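Local coordinates for protein Sqt1 (Chaetomium thermophilum, PDB 4ZOY) that probably serves as a dedicated chaperone that captures a nascent ribosomal protein during translation, using an eight-bladed WD40-type beta-propeller, at residues 31-36 with 470-475; 204-207 with 213-216; 325-330 with 364-369; 352-357 with 407-412. One frame throughout, in Å; residues are numbered along the deposited sequence.

Contact 1. Residues 31-36 with 470-475; sequences VATGGS and VTVGDD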
# COMPACT_ATOMS: atom_id res chain seq x y z
N VAL A 31 -1.42 -11.07 -11.38
CA VAL A 31 -1.23 -9.67 -11.03
C VAL A 31 -2.11 -8.78 -11.89
O VAL A 31 -2.20 -8.99 -13.10
CB VAL A 31 0.25 -9.26 -11.19
CG1 VAL A 31 0.43 -7.79 -10.95
CG2 VAL A 31 1.13 -10.08 -10.25
N ALA A 32 -2.78 -7.82 -11.27
CA ALA A 32 -3.59 -6.83 -11.97
C ALA A 32 -2.91 -5.47 -11.95
O ALA A 32 -2.34 -5.06 -10.93
CB ALA A 32 -4.97 -6.74 -11.35
N THR A 33 -2.97 -4.75 -13.07
CA THR A 33 -2.37 -3.43 -13.17
C THR A 33 -3.40 -2.45 -13.71
O THR A 33 -4.29 -2.83 -14.45
CB THR A 33 -1.10 -3.44 -14.06
OG1 THR A 33 -1.44 -3.91 -15.37
CG2 THR A 33 -0.05 -4.36 -13.47
N GLY A 34 -3.29 -1.19 -13.32
CA GLY A 34 -4.33 -0.24 -13.67
C GLY A 34 -3.80 1.18 -13.74
O GLY A 34 -2.94 1.59 -12.97
N GLY A 35 -4.34 1.96 -14.68
CA GLY A 35 -3.93 3.34 -14.74
C GLY A 35 -4.71 4.20 -15.71
O GLY A 35 -5.92 4.01 -15.92
N SER A 36 -3.97 5.15 -16.28
CA SER A 36 -4.53 6.18 -17.16
C SER A 36 -4.21 5.87 -18.61
O SER A 36 -3.13 5.37 -18.92
CB SER A 36 -3.95 7.54 -16.77
OG SER A 36 -4.24 8.52 -17.76
N VAL A 470 6.98 -7.24 -9.45
CA VAL A 470 6.30 -6.64 -10.59
C VAL A 470 6.03 -5.19 -10.29
O VAL A 470 5.52 -4.85 -9.22
CB VAL A 470 4.98 -7.37 -10.93
CG1 VAL A 470 4.40 -6.82 -12.24
CG2 VAL A 470 5.22 -8.88 -11.04
N THR A 471 6.41 -4.33 -11.22
CA THR A 471 6.36 -2.88 -11.03
C THR A 471 5.35 -2.20 -11.93
O THR A 471 4.99 -2.73 -12.99
CB THR A 471 7.71 -2.24 -11.31
OG1 THR A 471 8.09 -2.52 -12.67
CG2 THR A 471 8.78 -2.77 -10.36
N VAL A 472 4.92 -1.01 -11.53
CA VAL A 472 4.10 -0.17 -12.39
C VAL A 472 4.75 1.21 -12.46
O VAL A 472 5.20 1.77 -11.45
CB VAL A 472 2.62 -0.07 -11.90
CG1 VAL A 472 1.93 -1.42 -12.05
CG2 VAL A 472 2.53 0.44 -10.46
N GLY A 473 4.86 1.74 -13.67
CA GLY A 473 5.57 2.99 -13.87
C GLY A 473 4.77 4.14 -14.45
O GLY A 473 3.77 3.96 -15.16
N ASP A 474 5.25 5.35 -14.19
CA ASP A 474 4.62 6.54 -14.77
C ASP A 474 4.95 6.62 -16.25
O ASP A 474 4.32 7.40 -16.97
CB ASP A 474 5.09 7.80 -14.05
CG ASP A 474 4.13 8.96 -14.24
OD1 ASP A 474 2.91 8.74 -14.13
OD2 ASP A 474 4.61 10.09 -14.49
N ASP A 475 5.94 5.83 -16.68
CA ASP A 475 6.32 5.71 -18.09
C ASP A 475 5.46 4.69 -18.85
O ASP A 475 5.82 4.28 -19.95
CB ASP A 475 7.81 5.34 -18.21
CG ASP A 475 8.22 4.14 -17.35
OD1 ASP A 475 7.39 3.61 -16.59
OD2 ASP A 475 9.40 3.74 -17.45
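T33 and V472 meet where two blades of the WD40 beta-propeller pack together: strand 30-36 belongs to the blade of strands 18-23 to 83-85, strand 468-473 to the closing blade, which strand 9-11 from the N-terminal end completes. No hydrogen bond links the two segments: CA of T33 lies 7.3 Å from CA of V472, a spacing of packed sheets rather than of paired strands. From its CB, which is 4.2 Å from CG1 of V472, the T33 side chain splits into an apolar and a polar branch. The methyl CG2 makes the closer approach, 3.8 Å from V472 CG1, as the two side chains slip past each other in opposite directions. With chi1 at 58°, OG1 sits between the backbone N and the carbonyl carbon, which leaves CG2 beside the N. The hydroxyl is hydrogen-bonded to NE2 of H14, a partner in the link between strands 9-11 and 18-23. V472 also packs on V18 and I21 of strand 18-23, and V478 lies against T33 and V470. Between these two segments the touching atoms are all carbons; V31 and V470 are likewise directed toward each other. They touch through their CG1 methyls, 4.3 Å apart.

Contact 2. Residues 204-207 with 213-216; sequences LLAT and SLHV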
# COMPACT_ATOMS: atom_id res chain seq x y z
N LEU A 204 -9.64 -2.88 13.47
CA LEU A 204 -9.48 -1.43 13.44
C LEU A 204 -8.98 -0.99 12.07
O LEU A 204 -8.19 -1.69 11.43
CB LEU A 204 -8.48 -0.97 14.51
CG LEU A 204 -8.92 -1.28 15.94
CD1 LEU A 204 -7.82 -0.85 16.92
CD2 LEU A 204 -10.23 -0.56 16.23
N LEU A 205 -9.44 0.17 11.63
CA LEU A 205 -9.01 0.76 10.37
C LEU A 205 -8.53 2.17 10.63
O LEU A 205 -9.31 3.03 11.04
CB LEU A 205 -10.16 0.75 9.36
CG LEU A 205 -9.92 1.45 8.03
CD1 LEU A 205 -8.80 0.77 7.23
CD2 LEU A 205 -11.21 1.48 7.23
N ALA A 206 -7.23 2.41 10.41
CA ALA A 206 -6.64 3.72 10.62
C ALA A 206 -6.51 4.47 9.31
O ALA A 206 -5.92 3.95 8.37
CB ALA A 206 -5.28 3.58 11.29
N THR A 207 -7.07 5.67 9.25
CA THR A 207 -6.97 6.49 8.05
C THR A 207 -6.51 7.90 8.37
O THR A 207 -6.72 8.41 9.48
CB THR A 207 -8.29 6.53 7.26
OG1 THR A 207 -9.28 7.25 8.01
CG2 THR A 207 -8.79 5.12 6.97
N SER A 213 -5.86 15.12 10.10
CA SER A 213 -6.51 14.24 11.07
C SER A 213 -6.20 12.75 10.87
O SER A 213 -5.90 12.29 9.75
CB SER A 213 -8.03 14.44 11.08
OG SER A 213 -8.62 14.18 9.82
N LEU A 214 -6.25 12.03 11.98
CA LEU A 214 -6.16 10.57 12.06
C LEU A 214 -7.41 10.05 12.74
O LEU A 214 -7.74 10.51 13.82
CB LEU A 214 -4.93 10.13 12.85
CG LEU A 214 -4.90 8.72 13.45
CD1 LEU A 214 -4.71 7.66 12.35
CD2 LEU A 214 -3.81 8.56 14.50
N HIS A 215 -8.10 9.10 12.12
CA HIS A 215 -9.21 8.42 12.76
C HIS A 215 -8.99 6.93 12.66
O HIS A 215 -8.58 6.42 11.61
CB HIS A 215 -10.55 8.81 12.14
CG HIS A 215 -10.86 10.26 12.31
ND1 HIS A 215 -11.24 10.80 13.53
CD2 HIS A 215 -10.80 11.30 11.44
CE1 HIS A 215 -11.42 12.10 13.39
NE2 HIS A 215 -11.16 12.43 12.14
N VAL A 216 -9.25 6.22 13.76
CA VAL A 216 -9.10 4.78 13.77
C VAL A 216 -10.46 4.17 14.09
O VAL A 216 -10.93 4.24 15.22
CB VAL A 216 -8.04 4.33 14.79
CG1 VAL A 216 -7.86 2.83 14.70
CG2 VAL A 216 -6.70 5.04 14.52
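V216 straddles L204 and A206 on the apolar face of a beta hairpin, the pairing of strands 204-209 and 214-218 inside one WD40 propeller blade. Its CG2 rests 3.8 Å from CB of A206, and its other methyl, CG1, reaches CB of L204 at 3.9 Å. CG1 stands anti to the backbone N (chi1 -176°), and this spreads the two methyls over two residues of the facing strand. Cut back to an alanine here, the side chain would lose both methyls and would probably leave a gap beside the CB atoms of L204 and A206. L214 extends the same face: its CD1 comes to 4.3 Å from CB of A206, and both residues also pack on V264 of the adjoining blade.

The backbone beneath is antiparallel. A206 and V216 form a non-hydrogen-bonded pair, T207 and H215 a hydrogen-bonded one: T207 N gives to H215 O at 2.9 Å, almost straight at 171°, and H215 N returns a bond to T207 O at 3.1 Å.

The polar groups, T207 and H215, point to the opposite face. T207 OG1 is hydrogen-bonded to H189 NE2 and Y217 OH, while S213 OG joins H189 ND1 and D211 OD1, a network resembling the WD40 structural tetrad with a tyrosine at the usual tryptophan place. H215 ND1 bonds S238 OG. At the L204 end of the pairing, CA of V216 makes a C-H...O contact of 3.2 Å with L205 O.

Contact 3. Residues 325-330 with 364-369; sequences QIQSDN and RRHLRG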
# COMPACT_ATOMS: atom_id res chain seq x y z
N GLN A 325 11.20 13.49 13.30
CA GLN A 325 11.49 14.35 12.18
C GLN A 325 12.93 14.57 11.83
O GLN A 325 13.61 15.62 12.23
CB GLN A 325 10.81 15.71 12.38
CG GLN A 325 10.79 16.64 11.18
CD GLN A 325 10.19 18.01 11.46
OE1 GLN A 325 10.07 18.44 12.57
NE2 GLN A 325 9.80 18.67 10.42
N ILE A 326 13.33 13.48 11.17
CA ILE A 326 14.66 13.25 10.66
C ILE A 326 14.73 13.55 9.20
O ILE A 326 15.63 13.98 8.74
CB ILE A 326 15.02 11.74 10.81
CG1 ILE A 326 15.06 11.31 12.26
CG2 ILE A 326 16.34 11.39 10.14
CD1 ILE A 326 16.05 12.06 13.13
N GLN A 327 13.73 13.23 8.46
CA GLN A 327 13.72 13.54 7.04
C GLN A 327 13.14 14.93 6.78
O GLN A 327 12.68 15.59 7.71
CB GLN A 327 12.94 12.45 6.30
CG GLN A 327 13.59 11.10 6.50
CD GLN A 327 12.62 9.95 6.37
OE1 GLN A 327 11.81 9.72 7.26
NE2 GLN A 327 12.72 9.21 5.27
N SER A 328 13.19 15.38 5.53
CA SER A 328 12.95 16.81 5.27
C SER A 328 11.70 17.10 4.44
O SER A 328 11.35 18.27 4.25
CB SER A 328 14.17 17.42 4.57
OG SER A 328 14.31 16.92 3.24
N ASP A 329 11.03 16.07 3.95
CA ASP A 329 9.88 16.28 3.10
C ASP A 329 8.88 15.14 3.36
O ASP A 329 9.18 14.23 4.13
CB ASP A 329 10.31 16.34 1.62
CG ASP A 329 9.36 17.14 0.74
OD1 ASP A 329 8.18 17.34 1.09
OD2 ASP A 329 9.80 17.57 -0.35
N ASN A 330 7.72 15.22 2.71
CA ASN A 330 6.60 14.31 2.93
C ASN A 330 7.00 12.86 3.16
O ASN A 330 7.78 12.29 2.39
CB ASN A 330 5.63 14.37 1.75
CG ASN A 330 4.95 15.72 1.59
OD1 ASN A 330 5.21 16.66 2.33
ND2 ASN A 330 4.06 15.81 0.61
N ARG A 364 17.85 4.30 13.84
CA ARG A 364 18.77 3.22 13.55
C ARG A 364 19.66 3.58 12.36
O ARG A 364 20.86 3.36 12.38
CB ARG A 364 18.01 1.93 13.26
CG ARG A 364 18.87 0.68 13.30
CD ARG A 364 18.08 -0.54 12.85
NE ARG A 364 18.89 -1.76 12.95
CZ ARG A 364 18.82 -2.61 13.97
NH1 ARG A 364 17.97 -2.39 14.97
NH2 ARG A 364 19.59 -3.68 13.99
N ARG A 365 19.04 4.13 11.33
CA ARG A 365 19.78 4.48 10.13
C ARG A 365 18.99 5.48 9.30
O ARG A 365 17.78 5.36 9.14
CB ARG A 365 20.07 3.23 9.29
CG ARG A 365 21.08 3.47 8.17
CD ARG A 365 21.72 2.17 7.72
NE ARG A 365 22.94 2.40 6.95
CZ ARG A 365 23.82 1.45 6.65
NH1 ARG A 365 23.61 0.20 7.04
NH2 ARG A 365 24.91 1.75 5.95
N HIS A 366 19.70 6.47 8.77
CA HIS A 366 19.14 7.43 7.84
C HIS A 366 19.81 7.18 6.50
O HIS A 366 20.97 7.55 6.30
CB HIS A 366 19.37 8.86 8.34
CG HIS A 366 18.67 9.91 7.53
ND1 HIS A 366 18.89 11.25 7.72
CD2 HIS A 366 17.73 9.82 6.55
CE1 HIS A 366 18.14 11.95 6.89
NE2 HIS A 366 17.42 11.10 6.17
N LEU A 367 19.09 6.53 5.59
CA LEU A 367 19.61 6.22 4.26
C LEU A 367 19.34 7.39 3.33
O LEU A 367 18.32 7.43 2.62
CB LEU A 367 18.99 4.94 3.71
CG LEU A 367 19.26 3.64 4.47
CD1 LEU A 367 18.39 2.52 3.94
CD2 LEU A 367 20.73 3.26 4.38
N ARG A 368 20.24 8.37 3.34
CA ARG A 368 20.09 9.53 2.48
C ARG A 368 20.35 9.11 1.04
O ARG A 368 21.26 8.33 0.77
CB ARG A 368 21.05 10.66 2.89
CG ARG A 368 20.95 11.07 4.35
CD ARG A 368 22.14 11.96 4.72
NE ARG A 368 22.19 12.28 6.15
CZ ARG A 368 21.78 13.43 6.67
NH1 ARG A 368 21.28 14.37 5.87
NH2 ARG A 368 21.86 13.65 7.97
N GLY A 369 19.55 9.62 0.12
CA GLY A 369 19.75 9.30 -1.29
C GLY A 369 19.47 7.86 -1.66
O GLY A 369 20.02 7.33 -2.63
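Q327, whose CG lies 3.8 Å from NE2 of H366, has its amide NE2 held by two oxygens, A345 O and S351 OG, both in hydrogen bonds. This grip fixes the buried end of the side chain, while its aliphatic part stays beside the histidine; amide and imidazole planes stand 80° apart. The main contact comes from I326. Its CG2 sits over one face of the H366 ring in a CH-pi contact, 3.7 Å from the ring centroid and 18° off the normal, leaning to the rim so that ND1 is the nearest ring atom at 3.5 Å. The opposite face is covered by R368 of the histidine's own segment, with CG 3.8 Å above the ring plane over its centre. H366 reaches into this sandwich with its ring anti to the backbone N (chi1 -172°). A serine in its place would probably leave I326 CG2 and R368 CG without the flat surface that separates them.

No hydrogen bond crosses between the segments, so the join is one of packing. Segment 325-330 is the connection from strand 320-324, last of one propeller blade, to strand 331-336, first of the next. H366 belongs to strand 362-367 at the far edge of that second blade's sheet; I326 also rests on F355 and Q327 on A353, both of the neighbouring strand 352-356.

Contact 4. Residues 352-357 with 407-412; sequences IAVFDT and WDLRGG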
# COMPACT_ATOMS: atom_id res chain seq x y z
N ILE A 352 15.34 7.07 3.06
CA ILE A 352 14.61 6.14 3.90
C ILE A 352 15.20 6.29 5.28
O ILE A 352 16.41 6.43 5.43
CB ILE A 352 14.75 4.69 3.40
CG1 ILE A 352 14.14 4.55 2.00
CG2 ILE A 352 14.13 3.70 4.41
CD1 ILE A 352 14.46 3.24 1.33
N ALA A 353 14.34 6.29 6.30
CA ALA A 353 14.80 6.31 7.68
C ALA A 353 14.25 5.09 8.42
O ALA A 353 13.13 4.65 8.17
CB ALA A 353 14.38 7.60 8.36
N VAL A 354 15.08 4.53 9.29
CA VAL A 354 14.74 3.32 10.01
C VAL A 354 14.81 3.62 11.50
O VAL A 354 15.83 4.14 11.98
CB VAL A 354 15.70 2.17 9.66
CG1 VAL A 354 15.30 0.87 10.37
CG2 VAL A 354 15.72 1.96 8.14
N PHE A 355 13.74 3.30 12.21
CA PHE A 355 13.65 3.58 13.65
C PHE A 355 13.48 2.30 14.46
O PHE A 355 12.80 1.36 14.01
CB PHE A 355 12.47 4.52 13.92
CG PHE A 355 12.52 5.79 13.13
CD1 PHE A 355 13.21 6.89 13.62
CD2 PHE A 355 11.88 5.90 11.90
CE1 PHE A 355 13.26 8.07 12.91
CE2 PHE A 355 11.93 7.08 11.17
CZ PHE A 355 12.62 8.18 11.68
N ASP A 356 14.06 2.27 15.65
CA ASP A 356 13.97 1.11 16.55
C ASP A 356 12.75 1.21 17.46
O ASP A 356 12.71 2.01 18.40
CB ASP A 356 15.25 1.00 17.37
CG ASP A 356 16.37 0.24 16.65
OD1 ASP A 356 16.18 -0.16 15.47
OD2 ASP A 356 17.43 0.03 17.26
N THR A 357 11.73 0.40 17.18
CA THR A 357 10.44 0.52 17.84
C THR A 357 10.48 0.10 19.31
O THR A 357 9.59 0.46 20.06
CB THR A 357 9.37 -0.31 17.11
OG1 THR A 357 9.69 -1.70 17.20
CG2 THR A 357 9.30 0.09 15.64
N TRP A 407 17.07 -3.53 0.57
CA TRP A 407 17.96 -3.09 1.63
C TRP A 407 17.98 -4.10 2.75
O TRP A 407 16.94 -4.67 3.11
CB TRP A 407 17.51 -1.74 2.18
CG TRP A 407 17.25 -0.71 1.14
CD1 TRP A 407 16.07 -0.46 0.52
CD2 TRP A 407 18.20 0.22 0.62
NE1 TRP A 407 16.22 0.58 -0.37
CE2 TRP A 407 17.52 1.01 -0.33
CE3 TRP A 407 19.56 0.45 0.85
CZ2 TRP A 407 18.15 2.02 -1.04
CZ3 TRP A 407 20.18 1.46 0.15
CH2 TRP A 407 19.48 2.23 -0.79
N ASP A 408 19.17 -4.29 3.30
CA ASP A 408 19.41 -5.05 4.52
C ASP A 408 19.47 -4.05 5.66
O ASP A 408 20.40 -3.25 5.74
CB ASP A 408 20.71 -5.86 4.36
CG ASP A 408 21.23 -6.46 5.66
OD1 ASP A 408 20.56 -6.44 6.70
OD2 ASP A 408 22.37 -6.97 5.59
N LEU A 409 18.48 -4.09 6.55
CA LEU A 409 18.35 -3.06 7.58
C LEU A 409 18.95 -3.46 8.93
O LEU A 409 18.68 -2.82 9.93
CB LEU A 409 16.87 -2.70 7.78
CG LEU A 409 16.15 -2.14 6.54
CD1 LEU A 409 14.75 -1.69 6.93
CD2 LEU A 409 16.92 -1.00 5.88
N ARG A 410 19.76 -4.52 8.95
CA ARG A 410 20.37 -4.92 10.22
C ARG A 410 21.38 -3.90 10.74
O ARG A 410 21.55 -3.77 11.95
CB ARG A 410 21.05 -6.29 10.08
CG ARG A 410 20.08 -7.43 9.90
CD ARG A 410 20.82 -8.72 9.61
NE ARG A 410 21.60 -8.63 8.38
CZ ARG A 410 22.52 -9.51 8.00
NH1 ARG A 410 22.80 -10.56 8.76
NH2 ARG A 410 23.16 -9.35 6.85
N GLY A 411 22.05 -3.21 9.83
CA GLY A 411 23.06 -2.23 10.21
C GLY A 411 22.52 -0.99 10.90
O GLY A 411 21.31 -0.76 10.94
N GLY A 412 23.43 -0.18 11.44
CA GLY A 412 23.04 1.07 12.08
C GLY A 412 23.17 1.05 13.59
O GLY A 412 23.68 0.09 14.17
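I352 and V354 press against W407 and L409 in the apolar part of a contact between two neighbouring propeller blades. CD1 of I352 reaches the pyrrole side of the indole, 3.6 Å from W407 NE1 and 4.1 Å from W407 CD1. The indole N-H itself is taken by S397 OG in a hydrogen bond. Further along, one methyl of V354 meets both methyl branches of L409: its CG2 is 3.9 Å from L409 CD2 and 4.0 Å from L409 CD1. In V354, CG1 takes the anti position (chi1 -177°), which makes CG2, beside the backbone N, the methyl that meets L409. All four of these side chains are buried.

Toward solvent the 407-412 segment turns to polar bonds of its own. D408, the aspartate of a Trp-Asp dipeptide like that which names the WD family, accepts R410 N at OD1 in an Asx turn. R410, an exposed residue, also holds its carboxylate side-on in a salt bridge, NE to OD1 at 2.9 Å and NH2 to OD2 at 2.8 Å. R410 N and NE reach OD1 from opposite faces of the carboxylate.

Strands 352-356 and 404-408 are the third strands of consecutive four-stranded sheets; L395 of strand 394-399 packs on I352 and L409, and I342 of strand 342-347 on V354 and L409.

The four contacts sample different levels of one propeller. Contact 2 lies within a single blade and alone has backbone hydrogen bonds across its segments; contacts 1 and 4 join neighbouring blades through buried aliphatic groups, with an indole added in contact 4. Contact 3 is partly exposed and relies on a ring between aliphatic groups. Contacts 3 and 4, with centres about 11 Å apart, share a sheet: strands 352-356 and 362-367 pair there, and R364 reaches the 407-412 turn. Contact 1 packs the first blade on the closing one and encloses the other three in sequence; contact 2 is about 27 Å from it, centre to centre, across the chain's centre.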